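Local coordinates for 2-c-methyl-d-erythritol 4-phosphate cytidylyltransferase (PDB 2VSH), which transfers the cytidylyl group of CTP to D-ribitol 5-phosphate, making activated CDP-ribitol for teichoic acid precursors, at residues I3-L8 / E48-G53; H134-T139 / K206-A211; L26-R31 / I228-I233; V140-D145 / G213-L218. All coordinates share one frame; numbering follows the deposited sequence.

Interaction 1: residues I3-L8 / E48-G53; sequences IYAGIL and EKIVVG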
loop_
_atom_site.group_PDB
_atom_site.type_symbol
_atom_site.label_atom_id
_atom_site.label_comp_id
_atom_site.label_asym_id
_atom_site.label_seq_id
_atom_site.Cartn_x
_atom_site.Cartn_y
_atom_site.Cartn_z
ATOM N N ILE A 3 1.486 -8.916 -30.919
ATOM C CA ILE A 3 1.445 -8.639 -29.496
ATOM C C ILE A 3 2.835 -8.932 -28.935
ATOM O O ILE A 3 3.381 -10.024 -29.128
ATOM C CB ILE A 3 0.399 -9.503 -28.744
ATOM C CG1 ILE A 3 -1.000 -9.307 -29.324
ATOM C CG2 ILE A 3 0.407 -9.159 -27.266
ATOM C CD1 ILE A 3 -1.986 -10.417 -28.952
ATOM N N TYR A 4 3.408 -7.940 -28.264
ATOM C CA TYR A 4 4.729 -8.064 -27.660
ATOM C C TYR A 4 4.619 -7.966 -26.150
ATOM O O TYR A 4 3.685 -7.347 -25.621
ATOM C CB TYR A 4 5.650 -6.957 -28.192
ATOM C CG TYR A 4 5.847 -7.032 -29.702
ATOM C CD1 TYR A 4 5.032 -6.305 -30.575
ATOM C CD2 TYR A 4 6.814 -7.860 -30.246
ATOM C CE1 TYR A 4 5.211 -6.387 -31.982
ATOM C CE2 TYR A 4 6.995 -7.955 -31.621
ATOM C CZ TYR A 4 6.193 -7.215 -32.483
ATOM O OH TYR A 4 6.378 -7.328 -33.838
ATOM N N ALA A 5 5.560 -8.590 -25.445
ATOM C CA ALA A 5 5.730 -8.302 -24.032
ATOM C C ALA A 5 6.830 -7.259 -23.920
ATOM O O ALA A 5 7.851 -7.342 -24.629
ATOM C CB ALA A 5 6.083 -9.553 -23.233
ATOM N N GLY A 6 6.598 -6.273 -23.048
ATOM C CA GLY A 6 7.568 -5.212 -22.738
ATOM C C GLY A 6 7.942 -5.269 -21.268
ATOM O O GLY A 6 7.242 -4.718 -20.412
ATOM N N ILE A 7 9.069 -5.915 -20.974
ATOM C CA ILE A 7 9.501 -6.130 -19.589
ATOM C C ILE A 7 10.412 -4.985 -19.117
ATOM O O ILE A 7 11.509 -4.762 -19.678
ATOM C CB ILE A 7 10.179 -7.528 -19.420
ATOM C CG1 ILE A 7 9.273 -8.653 -19.971
ATOM C CG2 ILE A 7 10.598 -7.776 -17.969
ATOM C CD1 ILE A 7 7.867 -8.760 -19.335
ATOM N N LEU A 8 9.945 -4.266 -18.091
ATOM C CA LEU A 8 10.616 -3.086 -17.567
ATOM C C LEU A 8 11.553 -3.489 -16.465
ATOM O O LEU A 8 11.131 -3.815 -15.347
ATOM C CB LEU A 8 9.595 -2.051 -17.086
ATOM C CG LEU A 8 8.738 -1.505 -18.233
ATOM C CD1 LEU A 8 7.395 -1.042 -17.738
ATOM C CD2 LEU A 8 9.479 -0.380 -18.951
ATOM N N GLU A 48 4.548 -12.386 -29.771
ATOM C CA GLU A 48 5.557 -12.464 -30.827
ATOM C C GLU A 48 6.990 -12.440 -30.263
ATOM O O GLU A 48 7.760 -13.369 -30.489
ATOM C CB GLU A 48 5.338 -11.324 -31.834
ATOM C CG GLU A 48 6.331 -11.271 -32.985
ATOM C CD GLU A 48 6.241 -12.424 -33.986
ATOM O OE1 GLU A 48 7.035 -12.391 -34.959
ATOM O OE2 GLU A 48 5.404 -13.346 -33.838
ATOM N N LYS A 49 7.349 -11.379 -29.547
ATOM C CA LYS A 49 8.673 -11.282 -28.916
ATOM C C LYS A 49 8.498 -10.792 -27.508
ATOM O O LYS A 49 7.522 -10.119 -27.208
ATOM C CB LYS A 49 9.585 -10.290 -29.654
ATOM C CG LYS A 49 10.032 -10.708 -31.036
ATOM C CD LYS A 49 10.881 -11.959 -31.005
ATOM C CE LYS A 49 11.554 -12.202 -32.340
ATOM N NZ LYS A 49 11.769 -13.654 -32.556
ATOM N N ILE A 50 9.483 -11.088 -26.663
ATOM C CA ILE A 50 9.549 -10.564 -25.310
ATOM C C ILE A 50 10.715 -9.590 -25.255
ATOM O O ILE A 50 11.872 -9.984 -25.399
ATOM C CB ILE A 50 9.745 -11.700 -24.272
ATOM C CG1 ILE A 50 8.526 -12.624 -24.313
ATOM C CG2 ILE A 50 9.903 -11.109 -22.885
ATOM C CD1 ILE A 50 8.813 -14.034 -23.835
ATOM N N VAL A 51 10.390 -8.311 -25.117
ATOM C CA VAL A 51 11.384 -7.254 -25.241
ATOM C C VAL A 51 11.647 -6.730 -23.837
ATOM O O VAL A 51 10.727 -6.275 -23.156
ATOM C CB VAL A 51 10.920 -6.105 -26.180
ATOM C CG1 VAL A 51 12.055 -5.119 -26.415
ATOM C CG2 VAL A 51 10.400 -6.668 -27.516
ATOM N N VAL A 52 12.899 -6.843 -23.404
ATOM C CA VAL A 52 13.287 -6.497 -22.037
ATOM C C VAL A 52 14.167 -5.241 -22.021
ATOM O O VAL A 52 15.254 -5.222 -22.602
ATOM C CB VAL A 52 14.059 -7.656 -21.351
ATOM C CG1 VAL A 52 14.095 -7.450 -19.830
ATOM C CG2 VAL A 52 13.433 -9.016 -21.688
ATOM N N GLY A 53 13.698 -4.212 -21.321
ATOM C CA GLY A 53 14.441 -2.962 -21.183
ATOM C C GLY A 53 15.296 -3.005 -19.936
ATOM O O GLY A 53 14.783 -3.059 -18.835
#
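Tyr4 lies alongside both Glu48 and Lys49, all three side chains running the same way where two parallel strands begin to pair. With its CG anti to the carbonyl carbon (chi1 -61°), the phenol swings over toward segment 48-53, and Tyr4 CE2 comes within 3.6 Å of Glu48 CG. The ring and the Glu48 carboxylate planes stand almost at right angles, 86° apart. Lys49 meets the ring at its edge, Lys49 CB lying in the ring plane 3.7 Å from Tyr4 CD2. Both chains then bend at chi2 and send their polar ends elsewhere, Glu48 OE1 to the hydroxyl of Tyr100 and Lys49 NZ to the carbonyl of Glu75.

The opposite face of the sheet carries Ala5, Ile7, Ile50 and Val52. Ile7 lies beside two neighbours there: its CG1 meets Ile50 CG2 at 3.9 Å, and its CB sits at the same 3.9 Å from Val52 CG1. Between the two faces five hydrogen bonds stitch the backbones. The first, Glu48 N to Ile3 O at 2.7 Å, runs nearly along the C=O axis; Val51 N instead reaches Ala5 O from above the carbonyl plane, at 2.8 Å.

The strands are joined through helix 33-42 in a beta-alpha-beta crossover of the GT-A-type nucleotide-binding core, and that helix packs on Ala5, Ile7 and Ile50. Helix 86-100 covers Tyr4 and Leu8, which probably belongs to the CTP site, on the other face, while strands 108-113 and 77-81 flank the pair.

Interaction 2: residues H134-T139 / K206-A211; sequences HDAVDT and KDVALA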
loop_
_atom_site.group_PDB
_atom_site.type_symbol
_atom_site.label_atom_id
_atom_site.label_comp_id
_atom_site.label_asym_id
_atom_site.label_seq_id
_atom_site.Cartn_x
_atom_site.Cartn_y
_atom_site.Cartn_z
ATOM N N HIS A 134 -10.431 -1.376 -26.052
ATOM C CA HIS A 134 -10.149 -0.165 -25.290
ATOM C C HIS A 134 -8.841 0.479 -25.726
ATOM O O HIS A 134 -8.087 -0.107 -26.501
ATOM C CB HIS A 134 -10.199 -0.455 -23.793
ATOM C CG HIS A 134 -11.474 -1.115 -23.358
ATOM N ND1 HIS A 134 -12.671 -0.435 -23.259
ATOM C CD2 HIS A 134 -11.748 -2.400 -23.033
ATOM C CE1 HIS A 134 -13.622 -1.268 -22.865
ATOM N NE2 HIS A 134 -13.085 -2.466 -22.715
ATOM N N ASP A 135 -8.594 1.701 -25.268
ATOM C CA ASP A 135 -7.365 2.407 -25.639
ATOM C C ASP A 135 -6.177 1.816 -24.893
ATOM O O ASP A 135 -5.089 1.641 -25.470
ATOM C CB ASP A 135 -7.503 3.901 -25.370
ATOM C CG ASP A 135 -8.520 4.550 -26.283
ATOM O OD1 ASP A 135 -8.471 4.280 -27.492
ATOM O OD2 ASP A 135 -9.352 5.325 -25.799
ATOM N N ALA A 136 -6.403 1.482 -23.625
ATOM C CA ALA A 136 -5.356 0.877 -22.808
ATOM C C ALA A 136 -5.966 0.026 -21.695
ATOM O O ALA A 136 -7.180 0.026 -21.503
ATOM C CB ALA A 136 -4.424 1.956 -22.231
ATOM N N VAL A 137 -5.118 -0.716 -20.987
ATOM C CA VAL A 137 -5.564 -1.577 -19.891
ATOM C C VAL A 137 -4.602 -1.390 -18.730
ATOM O O VAL A 137 -3.399 -1.344 -18.924
ATOM C CB VAL A 137 -5.555 -3.090 -20.301
ATOM C CG1 VAL A 137 -6.205 -3.960 -19.196
ATOM C CG2 VAL A 137 -6.262 -3.300 -21.620
ATOM N N ASP A 138 -5.144 -1.269 -17.527
ATOM C CA ASP A 138 -4.329 -1.161 -16.341
ATOM C C ASP A 138 -4.753 -2.304 -15.442
ATOM O O ASP A 138 -5.944 -2.471 -15.164
ATOM C CB ASP A 138 -4.622 0.174 -15.652
ATOM C CG ASP A 138 -3.546 0.602 -14.687
ATOM O OD1 ASP A 138 -2.560 -0.135 -14.492
ATOM O OD2 ASP A 138 -3.695 1.710 -14.111
ATOM N N THR A 139 -3.785 -3.087 -14.980
ATOM C CA THR A 139 -4.075 -4.187 -14.064
ATOM C C THR A 139 -4.108 -3.668 -12.642
ATOM O O THR A 139 -3.115 -3.121 -12.131
ATOM C CB THR A 139 -3.078 -5.343 -14.207
ATOM O OG1 THR A 139 -2.905 -5.665 -15.585
ATOM C CG2 THR A 139 -3.600 -6.575 -13.527
ATOM N N LYS A 206 -8.550 9.293 -22.871
ATOM C CA LYS A 206 -8.674 7.964 -23.485
ATOM C C LYS A 206 -9.380 6.945 -22.566
ATOM O O LYS A 206 -9.545 7.184 -21.364
ATOM C CB LYS A 206 -7.303 7.427 -23.927
ATOM C CG LYS A 206 -6.469 8.375 -24.803
ATOM C CD LYS A 206 -7.131 8.657 -26.153
ATOM C CE LYS A 206 -6.291 9.590 -27.021
ATOM N NZ LYS A 206 -6.957 9.845 -28.348
ATOM N N ASP A 207 -9.788 5.817 -23.159
ATOM C CA ASP A 207 -10.530 4.758 -22.480
ATOM C C ASP A 207 -9.580 3.669 -21.947
ATOM O O ASP A 207 -9.082 2.841 -22.714
ATOM C CB ASP A 207 -11.559 4.164 -23.450
ATOM C CG ASP A 207 -12.345 2.987 -22.852
ATOM O OD1 ASP A 207 -12.789 2.113 -23.629
ATOM O OD2 ASP A 207 -12.528 2.934 -21.616
ATOM N N VAL A 208 -9.331 3.697 -20.637
ATOM C CA VAL A 208 -8.441 2.741 -19.992
ATOM C C VAL A 208 -9.268 1.770 -19.133
ATOM O O VAL A 208 -9.760 2.136 -18.057
ATOM C CB VAL A 208 -7.337 3.420 -19.131
ATOM C CG1 VAL A 208 -6.284 2.400 -18.701
ATOM C CG2 VAL A 208 -6.662 4.583 -19.883
ATOM N N ALA A 209 -9.414 0.544 -19.634
ATOM C CA ALA A 209 -10.160 -0.513 -18.955
ATOM C C ALA A 209 -9.382 -1.052 -17.763
ATOM O O ALA A 209 -8.143 -1.018 -17.753
ATOM C CB ALA A 209 -10.439 -1.649 -19.924
ATOM N N LEU A 210 -10.112 -1.550 -16.762
ATOM C CA LEU A 210 -9.490 -2.199 -15.618
ATOM C C LEU A 210 -9.358 -3.703 -15.895
ATOM O O LEU A 210 -10.326 -4.343 -16.294
ATOM C CB LEU A 210 -10.323 -1.969 -14.341
ATOM C CG LEU A 210 -10.594 -0.508 -13.945
ATOM C CD1 LEU A 210 -11.422 -0.425 -12.651
ATOM C CD2 LEU A 210 -9.305 0.287 -13.817
ATOM N N ALA A 211 -8.159 -4.253 -15.695
ATOM C CA ALA A 211 -7.975 -5.711 -15.675
ATOM C C ALA A 211 -7.752 -6.148 -14.234
ATOM O O ALA A 211 -7.187 -5.414 -13.431
ATOM C CB ALA A 211 -6.802 -6.138 -16.560
#
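His134 leads into a parallel strand pair, its side chain leaning straight across to segment 206-211. Its CB sits 3.6 Å from Asp207 O. CG, anti to the carbonyl carbon (chi1 -53°) and 3.6 Å from Ala209 CB, begins a ring that uses both a face and an edge. At the edge, ND1 donates to Asp207 OD1 at 2.6 Å, in a nearly straight bond that lies in the ring plane but meets the carboxylate from above. CE1 stays near the same OD1. Over one face lies the methyl of Ala209, its CB 3.5 Å from His134 CD2, offset toward the rim in a CH-pi contact. NE2, at the tip, is 3.9 Å from that CB. The nearby carboxylate would probably favour a doubly protonated, cationic imidazole.

Asp135 closes the same end: its OD2 takes Asp207 N at 2.7 Å on the anti lone pair. Asp207 O accepts from two backbone donors, Asp135 N and Ala136 N. Farther on, backbone bonds alternate down to Ala211 N on Asp138 O, and Val137 CG1 presses tightly on Ala211 CB at 3.5 Å.

Strands 136-142 and 208-212 are parallel neighbours in the mixed central sheet, 208-212 outermost within the chain. Helix 121-133 packs on the Val137 and Ala211 face, helix 197-203 on the other. Strand 165-175 flanks 136-142 antiparallel, and the second subunit hydrogen-bonds the backbone of Val208 and Leu210.

Interaction 3: residues L26-R31 / I228-I233; sequences LELGDR and IAKSMI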
loop_
_atom_site.group_PDB
_atom_site.type_symbol
_atom_site.label_atom_id
_atom_site.label_comp_id
_atom_site.label_asym_id
_atom_site.label_seq_id
_atom_site.Cartn_x
_atom_site.Cartn_y
_atom_site.Cartn_z
ATOM N N LEU A 26 18.487 -10.499 -8.547
ATOM C CA LEU A 26 18.590 -11.358 -7.386
ATOM C C LEU A 26 17.872 -12.686 -7.597
ATOM O O LEU A 26 16.844 -12.747 -8.268
ATOM C CB LEU A 26 18.005 -10.628 -6.173
ATOM C CG LEU A 26 19.007 -10.233 -5.094
ATOM C CD1 LEU A 26 20.372 -9.878 -5.652
ATOM C CD2 LEU A 26 18.441 -9.099 -4.228
ATOM N N GLU A 27 18.412 -13.740 -6.987
ATOM C CA GLU A 27 17.831 -15.076 -7.083
ATOM C C GLU A 27 16.572 -15.201 -6.234
ATOM O O GLU A 27 16.543 -14.793 -5.068
ATOM C CB GLU A 27 18.862 -16.136 -6.676
ATOM C CG GLU A 27 18.297 -17.542 -6.483
ATOM C CD GLU A 27 19.368 -18.572 -6.173
ATOM O OE1 GLU A 27 19.848 -19.210 -7.134
ATOM O OE2 GLU A 27 19.732 -18.735 -4.974
ATOM N N LEU A 28 15.530 -15.758 -6.840
ATOM C CA LEU A 28 14.374 -16.242 -6.107
ATOM C C LEU A 28 14.298 -17.744 -6.360
ATOM O O LEU A 28 14.162 -18.180 -7.510
ATOM C CB LEU A 28 13.105 -15.538 -6.590
ATOM C CG LEU A 28 11.790 -15.830 -5.866
ATOM C CD1 LEU A 28 11.860 -15.491 -4.379
ATOM C CD2 LEU A 28 10.652 -15.095 -6.556
ATOM N N GLY A 29 14.386 -18.533 -5.297
ATOM C CA GLY A 29 14.448 -19.979 -5.437
ATOM C C GLY A 29 15.813 -20.298 -5.995
ATOM O O GLY A 29 16.812 -20.213 -5.281
ATOM N N ASP A 30 15.870 -20.615 -7.286
ATOM C CA ASP A 30 17.138 -20.977 -7.912
ATOM C C ASP A 30 17.413 -20.227 -9.232
ATOM O O ASP A 30 18.350 -20.556 -9.966
ATOM C CB ASP A 30 17.227 -22.502 -8.069
ATOM C CG ASP A 30 17.287 -23.233 -6.712
ATOM O OD1 ASP A 30 18.347 -23.190 -6.036
ATOM O OD2 ASP A 30 16.270 -23.859 -6.319
ATOM N N ARG A 31 16.620 -19.186 -9.489
ATOM C CA ARG A 31 16.714 -18.389 -10.715
ATOM C C ARG A 31 16.454 -16.920 -10.406
ATOM O O ARG A 31 15.666 -16.626 -9.502
ATOM C CB ARG A 31 15.683 -18.888 -11.733
ATOM C CG ARG A 31 16.184 -20.091 -12.511
ATOM C CD ARG A 31 15.102 -21.093 -12.892
ATOM N NE ARG A 31 13.773 -20.509 -13.023
ATOM C CZ ARG A 31 12.729 -20.895 -12.296
ATOM N NH1 ARG A 31 12.864 -21.858 -11.389
ATOM N NH2 ARG A 31 11.550 -20.327 -12.475
ATOM N N ILE A 228 8.696 -12.033 1.547
ATOM C CA ILE A 228 7.360 -12.453 1.146
ATOM C C ILE A 228 7.469 -13.356 -0.099
ATOM O O ILE A 228 6.999 -14.493 -0.077
ATOM C CB ILE A 228 6.417 -11.242 0.930
ATOM C CG1 ILE A 228 6.237 -10.476 2.248
ATOM C CG2 ILE A 228 5.044 -11.704 0.418
ATOM C CD1 ILE A 228 5.689 -9.057 2.072
ATOM N N ALA A 229 8.148 -12.880 -1.145
ATOM C CA ALA A 229 8.370 -13.677 -2.359
ATOM C C ALA A 229 8.925 -15.079 -2.085
ATOM O O ALA A 229 8.414 -16.076 -2.620
ATOM C CB ALA A 229 9.272 -12.922 -3.338
ATOM N N LYS A 230 9.958 -15.157 -1.236
ATOM C CA LYS A 230 10.548 -16.437 -0.852
ATOM C C LYS A 230 9.545 -17.373 -0.159
ATOM O O LYS A 230 9.541 -18.573 -0.415
ATOM C CB LYS A 230 11.733 -16.230 0.097
ATOM C CG LYS A 230 12.955 -15.571 -0.500
ATOM C CD LYS A 230 14.090 -15.623 0.543
ATOM C CE LYS A 230 15.255 -14.729 0.174
ATOM N NZ LYS A 230 16.294 -14.747 1.243
ATOM N N SER A 231 8.733 -16.814 0.744
ATOM C CA SER A 231 7.709 -17.575 1.460
ATOM C C SER A 231 6.677 -18.112 0.479
ATOM O O SER A 231 6.161 -19.202 0.680
ATOM C CB SER A 231 7.012 -16.715 2.524
ATOM O OG SER A 231 6.132 -15.758 1.930
ATOM N N MET A 232 6.407 -17.345 -0.579
ATOM C CA MET A 232 5.399 -17.681 -1.599
ATOM C C MET A 232 5.809 -18.826 -2.521
ATOM O O MET A 232 4.973 -19.623 -2.925
ATOM C CB MET A 232 5.055 -16.460 -2.458
ATOM C CG MET A 232 4.104 -15.463 -1.798
ATOM S SD MET A 232 4.007 -13.914 -2.722
ATOM C CE MET A 232 2.978 -14.410 -4.096
ATOM N N ILE A 233 7.089 -18.891 -2.876
ATOM C CA ILE A 233 7.587 -19.993 -3.694
ATOM C C ILE A 233 7.723 -21.240 -2.820
ATOM O O ILE A 233 8.207 -22.285 -3.271
ATOM C CB ILE A 233 8.938 -19.664 -4.391
ATOM C CG1 ILE A 233 10.012 -19.310 -3.353
ATOM C CG2 ILE A 233 8.755 -18.567 -5.436
ATOM C CD1 ILE A 233 11.424 -19.672 -3.755
#
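Ile228 O is held by two donors: the backbone Met232 N at 3.0 Å, and the hydroxyl Ser231 OG, which donates at 2.5 Å on a carbonyl lone pair. That double grip belongs to the last turns of helix 223-232, the C-terminal helix, and this helix end packs against a tight two-residue beta hairpin whose turn is Gly29-Asp30. Leu28 N donates to Arg31 O across the hairpin, with a weak bond from Arg31 N coming back to Leu28 O. No hydrogen bond passes between the two segments; the contact is carried by apolar side chains packed on each other and on backbone.

Leu28 does most of the touching. Its CG is anti to the backbone N (chi1 -175°), and both methyls reach the helix. CD1 rests on the backbone between Ala229 and Lys230, 3.7 Å from Lys230 N, and also meets the methyl Ala229 CB at 3.8 Å. CD2 leans on Ala229 and Ile233 together. Leu28 and Ile233 run antiparallel alongside one another, with Ile233 CG2 4.1 Å from Leu28 CG.

Around the pair, Leu28 also packs on Ile33 of helix 33-42, and Arg31 makes a salt bridge to Glu39 of the same helix. On the helix side, Ile228 faces Ile228 of the second subunit, so this C-terminal helix joins the hairpin to the dimer contact.

At Ile233 the chain leaves the helix. Its CG1 is wedged between the backbone N and the carbonyl carbon (chi1 58°), and CD1 is pushed tightly onto Gly29 CA, 3.5 Å away.

Interaction 4: residues V140-D145 / G213-L218; sequences VVEAVD and GEYSNL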
loop_
_atom_site.group_PDB
_atom_site.type_symbol
_atom_site.label_atom_id
_atom_site.label_comp_id
_atom_site.label_asym_id
_atom_site.label_seq_id
_atom_site.Cartn_x
_atom_site.Cartn_y
_atom_site.Cartn_z
ATOM N N VAL A 140 -5.251 -3.859 -11.995
ATOM C CA VAL A 140 -5.471 -3.340 -10.658
ATOM C C VAL A 140 -6.126 -4.367 -9.734
ATOM O O VAL A 140 -6.715 -5.347 -10.197
ATOM C CB VAL A 140 -6.345 -2.055 -10.680
ATOM C CG1 VAL A 140 -5.755 -0.995 -11.624
ATOM C CG2 VAL A 140 -7.794 -2.386 -11.095
ATOM N N VAL A 141 -6.022 -4.112 -8.434
ATOM C CA VAL A 141 -6.788 -4.814 -7.405
ATOM C C VAL A 141 -7.492 -3.765 -6.538
ATOM O O VAL A 141 -7.091 -2.597 -6.526
ATOM C CB VAL A 141 -5.890 -5.719 -6.502
ATOM C CG1 VAL A 141 -5.406 -6.930 -7.269
ATOM C CG2 VAL A 141 -4.719 -4.949 -5.908
ATOM N N GLU A 142 -8.531 -4.165 -5.817
ATOM C CA GLU A 142 -9.146 -3.257 -4.848
ATOM C C GLU A 142 -8.122 -2.804 -3.818
ATOM O O GLU A 142 -7.376 -3.620 -3.276
ATOM C CB GLU A 142 -10.328 -3.914 -4.143
ATOM C CG GLU A 142 -11.513 -4.173 -5.054
ATOM C CD GLU A 142 -12.702 -4.781 -4.333
ATOM O OE1 GLU A 142 -12.697 -4.839 -3.078
ATOM O OE2 GLU A 142 -13.653 -5.201 -5.034
ATOM N N ALA A 143 -8.090 -1.496 -3.562
ATOM C CA ALA A 143 -7.204 -0.924 -2.554
ATOM C C ALA A 143 -7.664 -1.369 -1.173
ATOM O O ALA A 143 -8.858 -1.329 -0.873
ATOM C CB ALA A 143 -7.183 0.589 -2.662
ATOM N N VAL A 144 -6.719 -1.822 -0.353
ATOM C CA VAL A 144 -7.019 -2.300 0.999
ATOM C C VAL A 144 -6.411 -1.362 2.047
ATOM O O VAL A 144 -6.860 -1.317 3.195
ATOM C CB VAL A 144 -6.555 -3.771 1.201
ATOM C CG1 VAL A 144 -6.690 -4.210 2.660
ATOM C CG2 VAL A 144 -7.359 -4.706 0.308
ATOM N N ASP A 145 -5.379 -0.629 1.633
ATOM C CA ASP A 145 -4.828 0.492 2.394
ATOM C C ASP A 145 -5.857 1.606 2.498
ATOM O O ASP A 145 -6.607 1.862 1.556
ATOM C CB ASP A 145 -3.620 1.084 1.649
ATOM C CG ASP A 145 -2.295 0.535 2.135
ATOM O OD1 ASP A 145 -2.158 0.275 3.355
ATOM O OD2 ASP A 145 -1.390 0.378 1.280
ATOM N N GLY A 213 -6.093 -7.738 -11.340
ATOM C CA GLY A 213 -4.790 -8.166 -10.857
ATOM C C GLY A 213 -4.952 -9.278 -9.848
ATOM O O GLY A 213 -5.952 -9.993 -9.860
ATOM N N GLU A 214 -3.957 -9.438 -8.981
ATOM C CA GLU A 214 -4.016 -10.417 -7.905
ATOM C C GLU A 214 -3.227 -9.860 -6.738
ATOM O O GLU A 214 -2.218 -9.177 -6.938
ATOM C CB GLU A 214 -3.391 -11.734 -8.370
ATOM C CG GLU A 214 -4.069 -12.973 -7.862
ATOM C CD GLU A 214 -5.410 -13.222 -8.516
ATOM O OE1 GLU A 214 -6.425 -13.107 -7.808
ATOM O OE2 GLU A 214 -5.455 -13.526 -9.728
ATOM N N TYR A 215 -3.676 -10.139 -5.515
ATOM C CA TYR A 215 -2.936 -9.680 -4.344
ATOM C C TYR A 215 -1.538 -10.296 -4.289
ATOM O O TYR A 215 -0.591 -9.677 -3.804
ATOM C CB TYR A 215 -3.753 -9.894 -3.060
ATOM C CG TYR A 215 -4.900 -8.916 -3.026
ATOM C CD1 TYR A 215 -6.216 -9.337 -3.193
ATOM C CD2 TYR A 215 -4.655 -7.548 -2.910
ATOM C CE1 TYR A 215 -7.273 -8.412 -3.200
ATOM C CE2 TYR A 215 -5.696 -6.624 -2.919
ATOM C CZ TYR A 215 -6.991 -7.056 -3.062
ATOM O OH TYR A 215 -8.003 -6.116 -3.073
ATOM N N SER A 216 -1.421 -11.495 -4.845
ATOM C CA SER A 216 -0.152 -12.208 -4.969
ATOM C C SER A 216 0.757 -11.623 -6.069
ATOM O O SER A 216 1.935 -11.945 -6.110
ATOM C CB SER A 216 -0.421 -13.692 -5.266
ATOM O OG SER A 216 -1.064 -13.806 -6.532
ATOM N N ASN A 217 0.220 -10.771 -6.948
ATOM C CA ASN A 217 1.052 -10.086 -7.974
ATOM C C ASN A 217 1.995 -9.041 -7.328
ATOM O O ASN A 217 2.055 -7.875 -7.743
ATOM C CB ASN A 217 0.168 -9.488 -9.073
ATOM C CG ASN A 217 0.955 -8.937 -10.277
ATOM O OD1 ASN A 217 2.083 -9.336 -10.561
ATOM N ND2 ASN A 217 0.313 -8.039 -11.014
ATOM N N LEU A 218 2.742 -9.511 -6.322
ATOM C CA LEU A 218 3.691 -8.716 -5.543
ATOM C C LEU A 218 4.760 -8.041 -6.407
ATOM O O LEU A 218 5.288 -8.648 -7.331
ATOM C CB LEU A 218 4.367 -9.620 -4.482
ATOM C CG LEU A 218 5.482 -9.089 -3.565
ATOM C CD1 LEU A 218 4.962 -8.113 -2.505
ATOM C CD2 LEU A 218 6.220 -10.225 -2.871
#
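Two hydrogen bonds join the segments, one from the backbone and one from a side chain. Gly213 N donates to Val140 O at 2.7 Å, coming in well above the carbonyl plane. Farther along, the hydroxyl Tyr215 OH donates to Glu142 O at 2.6 Å, lying in the carbonyl plane on a lone pair, while that same oxygen sits at the edge of the phenol ring near its plane. The ring is thus tied by its tip to the end of strand 136-142.

Residues 213-218 form a loop between strand 208-212 and helix 223-232, folded into a type I beta turn from Glu214 to Asn217 that Asn217 N closes on Glu214 O. Glu214 itself forms a salt bridge with Arg122, and Asn217 ND2 bonds to Gln169 and Thr170 of strand 165-175.

Apolar contacts centre on Val141, which slants across the Tyr215 ring. Its CB lies over one face in a CH-pi contact, 4.1 Å from the ring centroid, and its CG2 touches Tyr215 CE2 at 3.6 Å. The other branch, Val141 CG1, turns to the backbone of Gly213 and Glu214, 3.4 Å from Glu214 N. Val144 CG2 approaches the phenol tip, 3.7 Å from Tyr215 OH.

From the N terminus, strand 3-9 comes first, and interaction 1 closes its loop at strand 50-54, pairing neighbours in the central sheet. Hairpin 26-31 lies inside that span but finds its partner only near the C terminus, so interactions 1 and 3 cross. Interactions 2 and 4 begin on the same strand, 136-142, and end on 208-212 and the loop after it; they cross each other and touch where Val140 N meets Ala211 O. Both lie wholly within the long loop that interaction 3 closes. Interaction 4 reaches interaction 3 where Leu218 and Ser216 of the loop pack against helix 223-232, linking it to the far edge of the sheet. Interactions 2, 3 and 4 all touch the second subunit.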